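Local coordinates for major royal jelly protein 1 (Apis mellifera, PDB 5YYL) that serves as the most abundant protein of royal jelly, the food of honeybee larvae, probably has a nutritional role, and binds 24-methylenecholesterol, at residues S88-I93 with Q105-W110; S228-Y233 with L265-V270; V380-M385 with R401-N406; W136-G141 with P152-F157. All coordinates share one frame; numbering follows the deposited sequence.

How the contacts relate
All four contacts belong to a six-bladed beta-propeller; three hold neighbouring strands within a sheet and one joins two sheets. Contacts 1, 3 and 4 are buried and pair antiparallel strands, so main-chain hydrogen bonds carry them; contact 2, only partly buried, ties a loop to a strand of another sheet through a hydroxyl pair and aromatic rings. Contact 1 touches two of the others: Leu-90 packs on Val-137 and Phe-157 of contact 4, and Ile-93 meets Ile-402 of contact 3. Contact 4 adds a salt bridge to its strand pairing, whereas in contact 3 two like charges share a water. Contacts 3 and 4 lie on opposite sides of the chain's centre.

Contact 1 of 4, residues S88-I93 with Q105-W110; sequences SSLNVI and QPYPDW
Val-92 and Gln-105 form an antiparallel hydrogen-bonded pair. Val-92 N gives to Gln-105 O at 2.9 Å, within the carbonyl plane, while the returning bond from Gln-105 N to Val-92 O is more bent (135° at the hydrogen). Beyond the end of the strand, Tyr-107 N meets Leu-90 O at 2.9 Å in an almost straight bond (177°), approaching from above the carbonyl plane. With CG anti to its backbone N, Tyr-107 carries its ring past two aliphatic side chains: Leu-90 CD2 touches the edge, 4.1 Å from Tyr-107 CD2, and Val-92 CG1 comes obliquely to CD1. The other Val-92 methyl, CG2, lies alongside the Gln-105 amide, 3.8 Å from Gln-105 NE2. Asn-91 and Pro-106 diverge at their non-hydrogen-bonded pair, and Pro-106 CB rests 3.4 Å from Ser-88 OG. That hydroxyl, anti to the backbone N of Ser-88 (chi1 179°), gives a 2.9 Å bond from Ser-88 OG to Asn-91 OD1, in the carbonyl plane. Farther out, Pro-106 CG stands over the centre of the Trp-110 indole. Strand 102-106 is outermost in a four-stranded antiparallel propeller blade; strand 75-81 flanks strand 90-94 on its other side and sends Phe-77 edge-to-face against Tyr-107.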
loop_
_atom_site.group_PDB
_atom_site.type_symbol
_atom_site.label_atom_id
_atom_site.label_comp_id
_atom_site.label_asym_id
_atom_site.label_seq_id
_atom_site.Cartn_x
_atom_site.Cartn_y
_atom_site.Cartn_z
ATOM N N SER A 88 -41.149 6.781 15.788
ATOM C CA SER A 88 -40.881 7.119 14.389
ATOM C C SER A 88 -41.175 5.961 13.480
ATOM O O SER A 88 -41.062 4.796 13.888
ATOM C CB SER A 88 -39.436 7.554 14.191
ATOM O OG SER A 88 -39.191 7.862 12.819
ATOM N N SER A 89 -41.555 6.300 12.245
ATOM C CA SER A 89 -41.896 5.296 11.239
ATOM C C SER A 89 -40.727 5.034 10.305
ATOM O O SER A 89 -40.366 3.886 10.109
ATOM C CB SER A 89 -43.109 5.718 10.424
ATOM O OG SER A 89 -43.519 4.629 9.628
ATOM N N LEU A 90 -40.174 6.093 9.724
ATOM C CA LEU A 90 -39.016 5.989 8.857
ATOM C C LEU A 90 -37.726 6.092 9.678
ATOM O O LEU A 90 -37.424 7.152 10.232
ATOM C CB LEU A 90 -39.061 7.081 7.785
ATOM C CG LEU A 90 -37.950 7.062 6.739
ATOM C CD1 LEU A 90 -37.864 5.712 6.042
ATOM C CD2 LEU A 90 -38.189 8.167 5.730
ATOM N N ASN A 91 -36.967 4.994 9.750
ATOM C CA ASN A 91 -35.729 4.925 10.562
ATOM C C ASN A 91 -34.520 4.356 9.826
ATOM O O ASN A 91 -34.659 3.779 8.757
ATOM C CB ASN A 91 -35.959 4.059 11.803
ATOM C CG ASN A 91 -37.299 4.315 12.436
ATOM O OD1 ASN A 91 -37.608 5.455 12.773
ATOM N ND2 ASN A 91 -38.112 3.270 12.573
ATOM N N VAL A 92 -33.339 4.549 10.424
ATOM C CA VAL A 92 -32.117 3.823 10.062
ATOM C C VAL A 92 -31.581 3.141 11.301
ATOM O O VAL A 92 -31.929 3.521 12.407
ATOM C CB VAL A 92 -31.010 4.703 9.442
ATOM C CG1 VAL A 92 -31.470 5.279 8.124
ATOM C CG2 VAL A 92 -30.583 5.814 10.368
ATOM N N ILE A 93 -30.740 2.131 11.104
ATOM C CA ILE A 93 -30.101 1.443 12.214
ATOM C C ILE A 93 -28.931 2.310 12.618
ATOM O O ILE A 93 -28.207 2.808 11.765
ATOM C CB ILE A 93 -29.641 0.018 11.865
ATOM C CG1 ILE A 93 -30.813 -0.783 11.277
ATOM C CG2 ILE A 93 -29.109 -0.689 13.108
ATOM C CD1 ILE A 93 -30.496 -2.241 10.983
ATOM N N GLN A 105 -33.042 4.996 14.700
ATOM C CA GLN A 105 -32.811 6.421 14.753
ATOM C C GLN A 105 -33.621 6.987 13.591
ATOM O O GLN A 105 -33.412 6.581 12.450
ATOM C CB GLN A 105 -31.315 6.685 14.578
ATOM C CG GLN A 105 -30.918 8.113 14.224
ATOM C CD GLN A 105 -29.673 8.151 13.360
ATOM O OE1 GLN A 105 -28.697 7.456 13.641
ATOM N NE2 GLN A 105 -29.706 8.954 12.294
ATOM N N PRO A 106 -34.555 7.908 13.868
ATOM C CA PRO A 106 -35.429 8.453 12.813
ATOM C C PRO A 106 -34.706 9.123 11.661
ATOM O O PRO A 106 -33.733 9.833 11.888
ATOM C CB PRO A 106 -36.250 9.504 13.565
ATOM C CG PRO A 106 -36.329 8.958 14.943
ATOM C CD PRO A 106 -34.984 8.348 15.209
ATOM N N TYR A 107 -35.188 8.915 10.444
ATOM C CA TYR A 107 -34.610 9.542 9.246
ATOM C C TYR A 107 -35.647 10.519 8.656
ATOM O O TYR A 107 -36.821 10.175 8.591
ATOM C CB TYR A 107 -34.227 8.464 8.211
ATOM C CG TYR A 107 -33.530 8.979 6.969
ATOM C CD1 TYR A 107 -32.158 9.107 6.936
ATOM C CD2 TYR A 107 -34.247 9.308 5.813
ATOM C CE1 TYR A 107 -31.492 9.552 5.795
ATOM C CE2 TYR A 107 -33.605 9.779 4.669
ATOM C CZ TYR A 107 -32.225 9.889 4.671
ATOM O OH TYR A 107 -31.557 10.344 3.561
ATOM N N PRO A 108 -35.249 11.723 8.229
ATOM C CA PRO A 108 -33.890 12.279 8.367
ATOM C C PRO A 108 -33.538 12.662 9.810
ATOM O O PRO A 108 -32.468 12.309 10.298
ATOM C CB PRO A 108 -33.949 13.527 7.493
ATOM C CG PRO A 108 -34.921 13.178 6.415
ATOM C CD PRO A 108 -35.913 12.207 7.001
ATOM N N ASP A 109 -34.451 13.370 10.466
ATOM C CA ASP A 109 -34.344 13.766 11.878
ATOM C C ASP A 109 -35.716 13.482 12.500
ATOM O O ASP A 109 -36.614 12.984 11.805
ATOM C CB ASP A 109 -33.966 15.263 11.989
ATOM C CG ASP A 109 -34.681 16.152 10.935
ATOM O OD1 ASP A 109 -35.932 16.165 10.898
ATOM O OD2 ASP A 109 -33.974 16.812 10.134
ATOM N N TRP A 110 -35.893 13.798 13.784
ATOM C CA TRP A 110 -37.215 13.649 14.444
ATOM C C TRP A 110 -38.380 14.490 13.860
ATOM O O TRP A 110 -39.545 14.169 14.109
ATOM C CB TRP A 110 -37.094 13.923 15.941
ATOM C CG TRP A 110 -36.359 12.867 16.678
ATOM C CD1 TRP A 110 -35.009 12.797 16.893
ATOM C CD2 TRP A 110 -36.930 11.709 17.304
ATOM N NE1 TRP A 110 -34.706 11.663 17.617
ATOM C CE2 TRP A 110 -35.866 10.980 17.885
ATOM C CE3 TRP A 110 -38.242 11.211 17.424
ATOM C CZ2 TRP A 110 -36.075 9.784 18.587
ATOM C CZ3 TRP A 110 -38.448 10.022 18.120
ATOM C CH2 TRP A 110 -37.368 9.323 18.691
#

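Contact 2 of 4, residues S228-Y233 with L265-V270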
loop_
_atom_site.group_PDB
_atom_site.type_symbol
_atom_site.label_atom_id
_atom_site.label_comp_id
_atom_site.label_asym_id
_atom_site.label_seq_id
_atom_site.Cartn_x
_atom_site.Cartn_y
_atom_site.Cartn_z
ATOM N N SER A 228 -58.484 -5.303 -11.763
ATOM C CA SER A 228 -58.448 -6.590 -12.428
ATOM C C SER A 228 -58.897 -7.666 -11.451
ATOM O O SER A 228 -58.833 -7.480 -10.232
ATOM C CB SER A 228 -57.031 -6.872 -12.919
ATOM O OG SER A 228 -56.832 -8.236 -13.195
ATOM N N ASN A 229 -59.358 -8.787 -11.994
ATOM C CA ASN A 229 -59.670 -9.976 -11.190
ATOM C C ASN A 229 -58.381 -10.605 -10.634
ATOM O O ASN A 229 -58.411 -11.281 -9.600
ATOM C CB ASN A 229 -60.504 -11.002 -11.997
ATOM C CG ASN A 229 -59.710 -11.679 -13.120
ATOM O OD1 ASN A 229 -59.161 -11.015 -14.008
ATOM N ND2 ASN A 229 -59.660 -13.011 -13.087
ATOM N N THR A 230 -57.261 -10.370 -11.331
ATOM C CA THR A 230 -55.925 -10.727 -10.858
ATOM C C THR A 230 -55.500 -9.937 -9.616
ATOM O O THR A 230 -54.684 -10.430 -8.841
ATOM C CB THR A 230 -54.863 -10.562 -11.973
ATOM O OG1 THR A 230 -54.749 -9.189 -12.355
ATOM C CG2 THR A 230 -55.225 -11.425 -13.195
ATOM N N PHE A 231 -56.044 -8.730 -9.438
ATOM C CA PHE A 231 -55.854 -7.928 -8.205
ATOM C C PHE A 231 -56.762 -8.329 -7.029
ATOM O O PHE A 231 -56.571 -7.820 -5.914
ATOM C CB PHE A 231 -56.075 -6.426 -8.464
ATOM C CG PHE A 231 -55.225 -5.835 -9.542
ATOM C CD1 PHE A 231 -54.191 -6.531 -10.168
ATOM C CD2 PHE A 231 -55.463 -4.531 -9.915
ATOM C CE1 PHE A 231 -53.446 -5.934 -11.175
ATOM C CE2 PHE A 231 -54.724 -3.927 -10.916
ATOM C CZ PHE A 231 -53.713 -4.627 -11.552
ATOM N N ASP A 232 -57.746 -9.192 -7.264
ATOM C CA ASP A 232 -58.747 -9.519 -6.242
ATOM C C ASP A 232 -58.283 -10.677 -5.374
ATOM O O ASP A 232 -57.528 -11.539 -5.832
ATOM C CB ASP A 232 -60.099 -9.876 -6.876
ATOM C CG ASP A 232 -60.766 -8.697 -7.576
ATOM O OD1 ASP A 232 -61.628 -8.974 -8.456
ATOM O OD2 ASP A 232 -60.463 -7.519 -7.246
ATOM N N TYR A 233 -58.760 -10.696 -4.125
ATOM C CA TYR A 233 -58.422 -11.758 -3.183
ATOM C C TYR A 233 -59.216 -13.016 -3.519
ATOM O O TYR A 233 -60.338 -12.925 -4.017
ATOM C CB TYR A 233 -58.659 -11.315 -1.727
ATOM C CG TYR A 233 -60.024 -11.596 -1.122
ATOM C CD1 TYR A 233 -60.259 -12.769 -0.411
ATOM C CD2 TYR A 233 -61.066 -10.678 -1.230
ATOM C CE1 TYR A 233 -61.497 -13.037 0.157
ATOM C CE2 TYR A 233 -62.314 -10.928 -0.655
ATOM C CZ TYR A 233 -62.520 -12.118 0.036
ATOM O OH TYR A 233 -63.729 -12.414 0.619
ATOM N N LEU A 265 -43.871 -6.149 -14.009
ATOM C CA LEU A 265 -44.187 -5.933 -12.601
ATOM C C LEU A 265 -44.927 -7.173 -12.099
ATOM O O LEU A 265 -46.133 -7.328 -12.327
ATOM C CB LEU A 265 -45.051 -4.682 -12.439
ATOM C CG LEU A 265 -45.580 -4.375 -11.047
ATOM C CD1 LEU A 265 -44.416 -4.083 -10.116
ATOM C CD2 LEU A 265 -46.541 -3.207 -11.133
ATOM N N TYR A 266 -44.187 -8.069 -11.444
ATOM C CA TYR A 266 -44.765 -9.288 -10.857
ATOM C C TYR A 266 -45.526 -8.935 -9.594
ATOM O O TYR A 266 -45.147 -7.999 -8.902
ATOM C CB TYR A 266 -43.690 -10.323 -10.545
ATOM C CG TYR A 266 -42.981 -10.823 -11.775
ATOM C CD1 TYR A 266 -43.480 -11.898 -12.506
ATOM C CD2 TYR A 266 -41.815 -10.223 -12.203
ATOM C CE1 TYR A 266 -42.837 -12.350 -13.649
ATOM C CE2 TYR A 266 -41.152 -10.668 -13.324
ATOM C CZ TYR A 266 -41.659 -11.728 -14.046
ATOM O OH TYR A 266 -40.996 -12.151 -15.171
ATOM N N TYR A 267 -46.589 -9.679 -9.314
ATOM C CA TYR A 267 -47.433 -9.460 -8.145
ATOM C C TYR A 267 -48.313 -10.677 -7.900
ATOM O O TYR A 267 -48.291 -11.616 -8.690
ATOM C CB TYR A 267 -48.321 -8.229 -8.330
ATOM C CG TYR A 267 -49.351 -8.378 -9.426
ATOM C CD1 TYR A 267 -50.653 -8.776 -9.139
ATOM C CD2 TYR A 267 -49.019 -8.125 -10.763
ATOM C CE1 TYR A 267 -51.593 -8.907 -10.154
ATOM C CE2 TYR A 267 -49.947 -8.253 -11.782
ATOM C CZ TYR A 267 -51.227 -8.638 -11.477
ATOM O OH TYR A 267 -52.154 -8.765 -12.487
ATOM N N SER A 268 -49.080 -10.646 -6.816
ATOM C CA SER A 268 -50.139 -11.617 -6.586
ATOM C C SER A 268 -51.033 -11.151 -5.462
ATOM O O SER A 268 -50.589 -10.416 -4.596
ATOM C CB SER A 268 -49.560 -12.975 -6.233
ATOM O OG SER A 268 -48.713 -12.900 -5.109
ATOM N N PRO A 269 -52.311 -11.544 -5.471
ATOM C CA PRO A 269 -53.093 -11.243 -4.263
ATOM C C PRO A 269 -52.551 -12.049 -3.068
ATOM O O PRO A 269 -52.047 -13.171 -3.270
ATOM C CB PRO A 269 -54.528 -11.658 -4.633
ATOM C CG PRO A 269 -54.525 -11.987 -6.089
ATOM C CD PRO A 269 -53.114 -12.219 -6.513
ATOM N N VAL A 270 -52.626 -11.466 -1.867
ATOM C CA VAL A 270 -52.113 -12.094 -0.635
ATOM C C VAL A 270 -52.810 -13.427 -0.398
ATOM O O VAL A 270 -52.161 -14.439 -0.169
ATOM C CB VAL A 270 -52.313 -11.186 0.609
ATOM C CG1 VAL A 270 -52.004 -11.916 1.919
ATOM C CG2 VAL A 270 -51.461 -9.923 0.498
#
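This is a side-chain contact between two blades of the beta-propeller: the loop that follows strand 225-226, the outermost strand of one four-stranded sheet, reaches strand 264-269 in the next sheet. Ser-228 to Tyr-233 take a compact turn there, in which Asn-229 to Phe-231 have helical backbone angles but lack regular helical bonding. Tyr-267 receives the turn. Its CG lies between backbone N and carbonyl carbon (chi1 66°), directing the phenol at the loop, where Tyr-267 OH and Thr-230 OG1 are hydrogen-bonded at 2.6 Å. Thr-230 comes in at the edge of the phenol, and its hydroxyl is also bonded to Ser-228 OG, so three hydroxyls run in a chain from loop to strand. Phe-231 crosses the same phenol at about a right angle. The two rings make an offset edge-to-face pair in which the edge of Phe-231 is turned to the face of Tyr-267, centroids 5.3 Å apart and planes at 77°, with Phe-231 CE1 3.5 Å from Tyr-267 CZ. Ser-228 CB sits over the centre of one face of the Phe-231 ring, and Tyr-295 of strand 295-298 adds a further aromatic neighbour to Phe-231. Farther along the strand the contact changes character; from the loop, Pro-269 receives carbonyl oxygens: its CG lies 3.2 Å from Thr-230 O and 3.0 Å from Asp-232 O.

Contact 3 of 4, residues V380-M385 with R401-N406; sequences VLSNKM and RIMNAN
Val-380 and Met-403 satisfy each other's main-chain polar groups. Val-380 N gives to Met-403 O at 2.9 Å from above the carbonyl plane, and Met-403 N returns a bond to Val-380 O, this time in the plane. Two residues along, at the next hydrogen-bonded pair, Ser-382 N reaches Arg-401 O at 3.0 Å, nearly along the C=O axis. The partner bond from Arg-401 N to Ser-382 O is long, at 3.3 Å. Leu-381 and Ile-402, the non-hydrogen-bonded pair between them, turn main-chain polar groups outward: Leu-381 is hydrogen-bonded to Ser-356 of strand 353-361, Ile-402 to Leu-34 and His-35 of strand 33-37.

Among the side chains, Ser-382 OG is satisfied by Thr-350 O, while Met-403, bent at its last torsion (chi3 -99°), curls its CE methyl against Ser-382 CB. Arg-401 runs extended from CG to NE, then turns at chi4 (74°), which brings its guanidinium to the water shared with Lys-384. This water accepts from Lys-384 NZ and Arg-401 NH2, each at 3.0 Å; with Lys-384 NZ 5.0 Å from Arg-401 NH1, it probably softens the repulsion of like charges. Glu-36 gives Arg-401 NE a weak, long ion pair. Asn-406 is the N-cap of helix 407-411, its OD1 taking Glu-409 N while ND2 gives to Ile-430 O. Strand 400-406 lies between strand 373-383 and the N-terminal strand 33-37, consistent with the velcro-like closure of a beta-propeller.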
loop_
_atom_site.group_PDB
_atom_site.type_symbol
_atom_site.label_atom_id
_atom_site.label_comp_id
_atom_site.label_asym_id
_atom_site.label_seq_id
_atom_site.Cartn_x
_atom_site.Cartn_y
_atom_site.Cartn_z
ATOM N N VAL A 380 -33.185 -9.753 3.325
ATOM C CA VAL A 380 -34.501 -10.314 3.641
ATOM C C VAL A 380 -34.947 -9.891 5.045
ATOM O O VAL A 380 -34.269 -10.194 6.018
ATOM C CB VAL A 380 -34.457 -11.850 3.580
ATOM C CG1 VAL A 380 -35.832 -12.435 3.843
ATOM C CG2 VAL A 380 -33.918 -12.303 2.235
ATOM N N LEU A 381 -36.072 -9.177 5.143
ATOM C CA LEU A 381 -36.722 -8.902 6.429
ATOM C C LEU A 381 -37.694 -10.013 6.682
ATOM O O LEU A 381 -38.591 -10.257 5.880
ATOM C CB LEU A 381 -37.498 -7.577 6.449
ATOM C CG LEU A 381 -38.299 -7.314 7.738
ATOM C CD1 LEU A 381 -37.378 -7.207 8.941
ATOM C CD2 LEU A 381 -39.128 -6.050 7.616
ATOM N N SER A 382 -37.512 -10.675 7.810
ATOM C CA SER A 382 -38.349 -11.760 8.209
ATOM C C SER A 382 -38.771 -11.492 9.644
ATOM O O SER A 382 -38.132 -11.930 10.610
ATOM C CB SER A 382 -37.547 -13.026 8.080
ATOM O OG SER A 382 -38.099 -14.035 8.858
ATOM N N ASN A 383 -39.827 -10.690 9.773
ATOM C CA ASN A 383 -40.596 -10.586 11.005
ATOM C C ASN A 383 -41.414 -11.863 11.223
ATOM O O ASN A 383 -41.208 -12.870 10.527
ATOM C CB ASN A 383 -41.456 -9.310 11.027
ATOM C CG ASN A 383 -42.477 -9.224 9.898
ATOM O OD1 ASN A 383 -43.141 -10.206 9.522
ATOM N ND2 ASN A 383 -42.631 -8.010 9.365
ATOM N N LYS A 384 -42.299 -11.847 12.218
ATOM C CA LYS A 384 -43.213 -12.951 12.464
ATOM C C LYS A 384 -44.642 -12.410 12.505
ATOM O O LYS A 384 -45.262 -12.331 13.576
ATOM C CB LYS A 384 -42.822 -13.647 13.765
ATOM C CG LYS A 384 -41.472 -14.342 13.670
ATOM C CD LYS A 384 -41.338 -15.566 14.576
ATOM C CE LYS A 384 -40.843 -15.227 15.964
ATOM N NZ LYS A 384 -40.334 -16.456 16.625
ATOM N N MET A 385 -45.148 -12.033 11.321
ATOM C CA MET A 385 -46.520 -11.506 11.151
ATOM C C MET A 385 -47.589 -12.408 11.764
ATOM O O MET A 385 -48.593 -11.906 12.265
ATOM C CB MET A 385 -46.855 -11.255 9.667
ATOM C CG MET A 385 -48.260 -10.688 9.450
ATOM S SD MET A 385 -48.581 -9.847 7.886
ATOM C CE MET A 385 -48.058 -8.172 8.256
ATOM N N ARG A 401 -35.669 -10.209 11.969
ATOM C CA ARG A 401 -34.347 -10.532 11.433
ATOM C C ARG A 401 -34.129 -9.910 10.076
ATOM O O ARG A 401 -35.004 -9.957 9.236
ATOM C CB ARG A 401 -34.221 -12.039 11.285
ATOM C CG ARG A 401 -34.403 -12.822 12.573
ATOM C CD ARG A 401 -34.093 -14.280 12.323
ATOM N NE ARG A 401 -34.008 -15.055 13.552
ATOM C CZ ARG A 401 -35.044 -15.423 14.298
ATOM N NH1 ARG A 401 -36.294 -15.072 13.973
ATOM N NH2 ARG A 401 -34.819 -16.139 15.396
ATOM N N ILE A 402 -32.958 -9.326 9.861
ATOM C CA ILE A 402 -32.519 -8.974 8.514
ATOM C C ILE A 402 -31.446 -9.985 8.134
ATOM O O ILE A 402 -30.360 -9.969 8.688
ATOM C CB ILE A 402 -31.952 -7.554 8.431
ATOM C CG1 ILE A 402 -33.057 -6.532 8.735
ATOM C CG2 ILE A 402 -31.329 -7.321 7.054
ATOM C CD1 ILE A 402 -32.588 -5.082 8.785
ATOM N N MET A 403 -31.773 -10.878 7.212
ATOM C CA MET A 403 -30.819 -11.840 6.700
ATOM C C MET A 403 -30.294 -11.345 5.358
ATOM O O MET A 403 -30.767 -10.341 4.819
ATOM C CB MET A 403 -31.453 -13.206 6.563
ATOM C CG MET A 403 -31.917 -13.772 7.893
ATOM S SD MET A 403 -33.052 -15.145 7.639
ATOM C CE MET A 403 -34.562 -14.232 7.895
ATOM N N ASN A 404 -29.247 -12.005 4.870
ATOM C CA ASN A 404 -28.696 -11.691 3.560
ATOM C C ASN A 404 -27.940 -12.864 2.992
ATOM O O ASN A 404 -27.709 -13.851 3.683
ATOM C CB ASN A 404 -27.840 -10.392 3.566
ATOM C CG ASN A 404 -26.551 -10.524 4.355
ATOM O OD1 ASN A 404 -26.401 -11.419 5.209
ATOM N ND2 ASN A 404 -25.593 -9.632 4.070
ATOM N N ALA A 405 -27.613 -12.768 1.707
ATOM C CA ALA A 405 -26.908 -13.830 0.991
ATOM C C ALA A 405 -26.533 -13.362 -0.393
ATOM O O ALA A 405 -27.150 -12.440 -0.945
ATOM C CB ALA A 405 -27.766 -15.065 0.887
ATOM N N ASN A 406 -25.514 -14.005 -0.954
ATOM C CA ASN A 406 -25.129 -13.767 -2.340
ATOM C C ASN A 406 -26.134 -14.463 -3.229
ATOM O O ASN A 406 -26.466 -15.621 -2.989
ATOM C CB ASN A 406 -23.740 -14.318 -2.628
ATOM C CG ASN A 406 -23.307 -14.060 -4.044
ATOM O OD1 ASN A 406 -23.311 -14.947 -4.876
ATOM N ND2 ASN A 406 -22.963 -12.822 -4.332
HETATM O O HOH W 1 -37.372 -17.048 16.707
#

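Contact 4 of 4, residues W136-G141 with P152-F157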
loop_
_atom_site.group_PDB
_atom_site.type_symbol
_atom_site.label_atom_id
_atom_site.label_comp_id
_atom_site.label_asym_id
_atom_site.label_seq_id
_atom_site.Cartn_x
_atom_site.Cartn_y
_atom_site.Cartn_z
ATOM N N TRP A 136 -37.479 6.830 -2.237
ATOM C CA TRP A 136 -38.932 6.965 -2.370
ATOM C C TRP A 136 -39.592 6.324 -1.177
ATOM O O TRP A 136 -39.198 5.228 -0.790
ATOM C CB TRP A 136 -39.426 6.295 -3.647
ATOM C CG TRP A 136 -38.839 6.892 -4.862
ATOM C CD1 TRP A 136 -37.607 6.638 -5.379
ATOM C CD2 TRP A 136 -39.451 7.851 -5.728
ATOM N NE1 TRP A 136 -37.408 7.374 -6.524
ATOM C CE2 TRP A 136 -38.524 8.131 -6.762
ATOM C CE3 TRP A 136 -40.699 8.492 -5.745
ATOM C CZ2 TRP A 136 -38.804 9.028 -7.803
ATOM C CZ3 TRP A 136 -40.980 9.384 -6.773
ATOM C CH2 TRP A 136 -40.031 9.652 -7.784
ATOM N N VAL A 137 -40.576 7.006 -0.590
ATOM C CA VAL A 137 -41.306 6.491 0.584
ATOM C C VAL A 137 -42.810 6.495 0.352
ATOM O O VAL A 137 -43.376 7.513 -0.009
ATOM C CB VAL A 137 -41.029 7.319 1.848
ATOM C CG1 VAL A 137 -41.712 6.694 3.063
ATOM C CG2 VAL A 137 -39.528 7.449 2.073
ATOM N N LEU A 138 -43.445 5.349 0.581
ATOM C CA LEU A 138 -44.903 5.210 0.512
ATOM C C LEU A 138 -45.463 5.341 1.919
ATOM O O LEU A 138 -45.456 4.376 2.668
ATOM C CB LEU A 138 -45.312 3.858 -0.130
ATOM C CG LEU A 138 -46.830 3.563 -0.228
ATOM C CD1 LEU A 138 -47.528 4.491 -1.207
ATOM C CD2 LEU A 138 -47.104 2.129 -0.628
ATOM N N ASP A 139 -45.915 6.545 2.269
ATOM C CA ASP A 139 -46.659 6.791 3.509
ATOM C C ASP A 139 -48.125 6.468 3.246
ATOM O O ASP A 139 -48.748 7.095 2.390
ATOM C CB ASP A 139 -46.496 8.254 3.964
ATOM C CG ASP A 139 -47.336 8.607 5.213
ATOM O OD1 ASP A 139 -47.550 9.825 5.440
ATOM O OD2 ASP A 139 -47.748 7.693 5.980
ATOM N N SER A 140 -48.659 5.496 3.981
ATOM C CA SER A 140 -50.040 5.068 3.794
ATOM C C SER A 140 -51.029 6.064 4.402
ATOM O O SER A 140 -52.116 6.304 3.856
ATOM C CB SER A 140 -50.254 3.681 4.389
ATOM O OG SER A 140 -49.982 3.656 5.769
ATOM N N GLY A 141 -50.636 6.652 5.531
ATOM C CA GLY A 141 -51.518 7.500 6.326
ATOM C C GLY A 141 -52.304 6.719 7.365
ATOM O O GLY A 141 -53.085 7.309 8.104
ATOM N N PRO A 152 -52.768 9.440 2.356
ATOM C CA PRO A 152 -51.481 8.877 1.909
ATOM C C PRO A 152 -50.654 9.830 1.042
ATOM O O PRO A 152 -51.218 10.713 0.378
ATOM C CB PRO A 152 -51.883 7.655 1.061
ATOM C CG PRO A 152 -53.360 7.636 1.009
ATOM C CD PRO A 152 -53.881 8.504 2.102
ATOM N N LYS A 153 -49.337 9.625 1.045
ATOM C CA LYS A 153 -48.425 10.415 0.216
ATOM C C LYS A 153 -47.130 9.682 -0.162
ATOM O O LYS A 153 -46.741 8.698 0.461
ATOM C CB LYS A 153 -48.094 11.751 0.893
ATOM C CG LYS A 153 -47.674 11.681 2.350
ATOM C CD LYS A 153 -47.288 13.070 2.815
ATOM C CE LYS A 153 -46.673 13.067 4.195
ATOM N NZ LYS A 153 -47.704 12.938 5.259
ATOM N N LEU A 154 -46.496 10.184 -1.213
ATOM C CA LEU A 154 -45.274 9.641 -1.771
ATOM C C LEU A 154 -44.161 10.687 -1.619
ATOM O O LEU A 154 -44.159 11.700 -2.316
ATOM C CB LEU A 154 -45.507 9.302 -3.249
ATOM C CG LEU A 154 -44.553 8.371 -4.005
ATOM C CD1 LEU A 154 -44.564 6.973 -3.393
ATOM C CD2 LEU A 154 -44.949 8.321 -5.481
ATOM N N LEU A 155 -43.227 10.441 -0.702
ATOM C CA LEU A 155 -42.075 11.322 -0.492
ATOM C C LEU A 155 -40.847 10.846 -1.265
ATOM O O LEU A 155 -40.745 9.688 -1.617
ATOM C CB LEU A 155 -41.724 11.420 0.981
ATOM C CG LEU A 155 -42.886 11.841 1.877
ATOM C CD1 LEU A 155 -43.562 10.636 2.532
ATOM C CD2 LEU A 155 -42.371 12.806 2.938
ATOM N N THR A 156 -39.919 11.772 -1.496
ATOM C CA THR A 156 -38.726 11.553 -2.299
ATOM C C THR A 156 -37.569 12.362 -1.727
ATOM O O THR A 156 -37.457 13.545 -2.005
ATOM C CB THR A 156 -38.987 11.973 -3.751
ATOM O OG1 THR A 156 -39.933 11.074 -4.336
ATOM C CG2 THR A 156 -37.707 11.940 -4.598
ATOM N N PHE A 157 -36.718 11.721 -0.927
ATOM C CA PHE A 157 -35.540 12.360 -0.329
ATOM C C PHE A 157 -34.297 12.188 -1.196
ATOM O O PHE A 157 -34.156 11.182 -1.871
ATOM C CB PHE A 157 -35.254 11.763 1.038
ATOM C CG PHE A 157 -36.389 11.895 2.000
ATOM C CD1 PHE A 157 -36.482 13.006 2.828
ATOM C CD2 PHE A 157 -37.359 10.910 2.096
ATOM C CE1 PHE A 157 -37.524 13.130 3.727
ATOM C CE2 PHE A 157 -38.408 11.027 2.991
ATOM C CZ PHE A 157 -38.483 12.137 3.815
#
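The two middle strands of a four-stranded antiparallel sheet meet here, 134-139 beside 153-158. Val-137 and Leu-155 are bonded both ways, Val-137 N to Leu-155 O at 2.9 Å and Leu-155 N to Val-137 O at 3.0 Å. Asp-139 and Lys-153 repeat the pattern, with Asp-139 N pointing almost along the C=O axis of Lys-153. This pairing forms the middle of a propeller blade, and the two faces of that blade differ. On one, Trp-136 lays its six-membered ring beside Thr-156, whose OG1 sits above the indole face toward its rim, while Leu-154 CG approaches the edge, 4.2 Å from Trp-136 CE3. Asp-130 holds the indole NE1, and strands 185-192 and 201-207 of the next sheet pack against this side. On the other, Val-137 CG2 touches the edge of Phe-157, 3.9 Å from CE2. There too Lys-153 runs alongside Asp-139 and bends at chi4 (-78°), bringing NZ 3.1 Å from Asp-139 OD1 in a salt bridge. The buried carboxylate also accepts from the backbone of Val-122 and Ser-123. Just past the strand it makes an Asx turn: Gly-141 N, at a positive phi (89°), gives to Asp-139 OD2 at 3.1 Å from above the carboxylate plane.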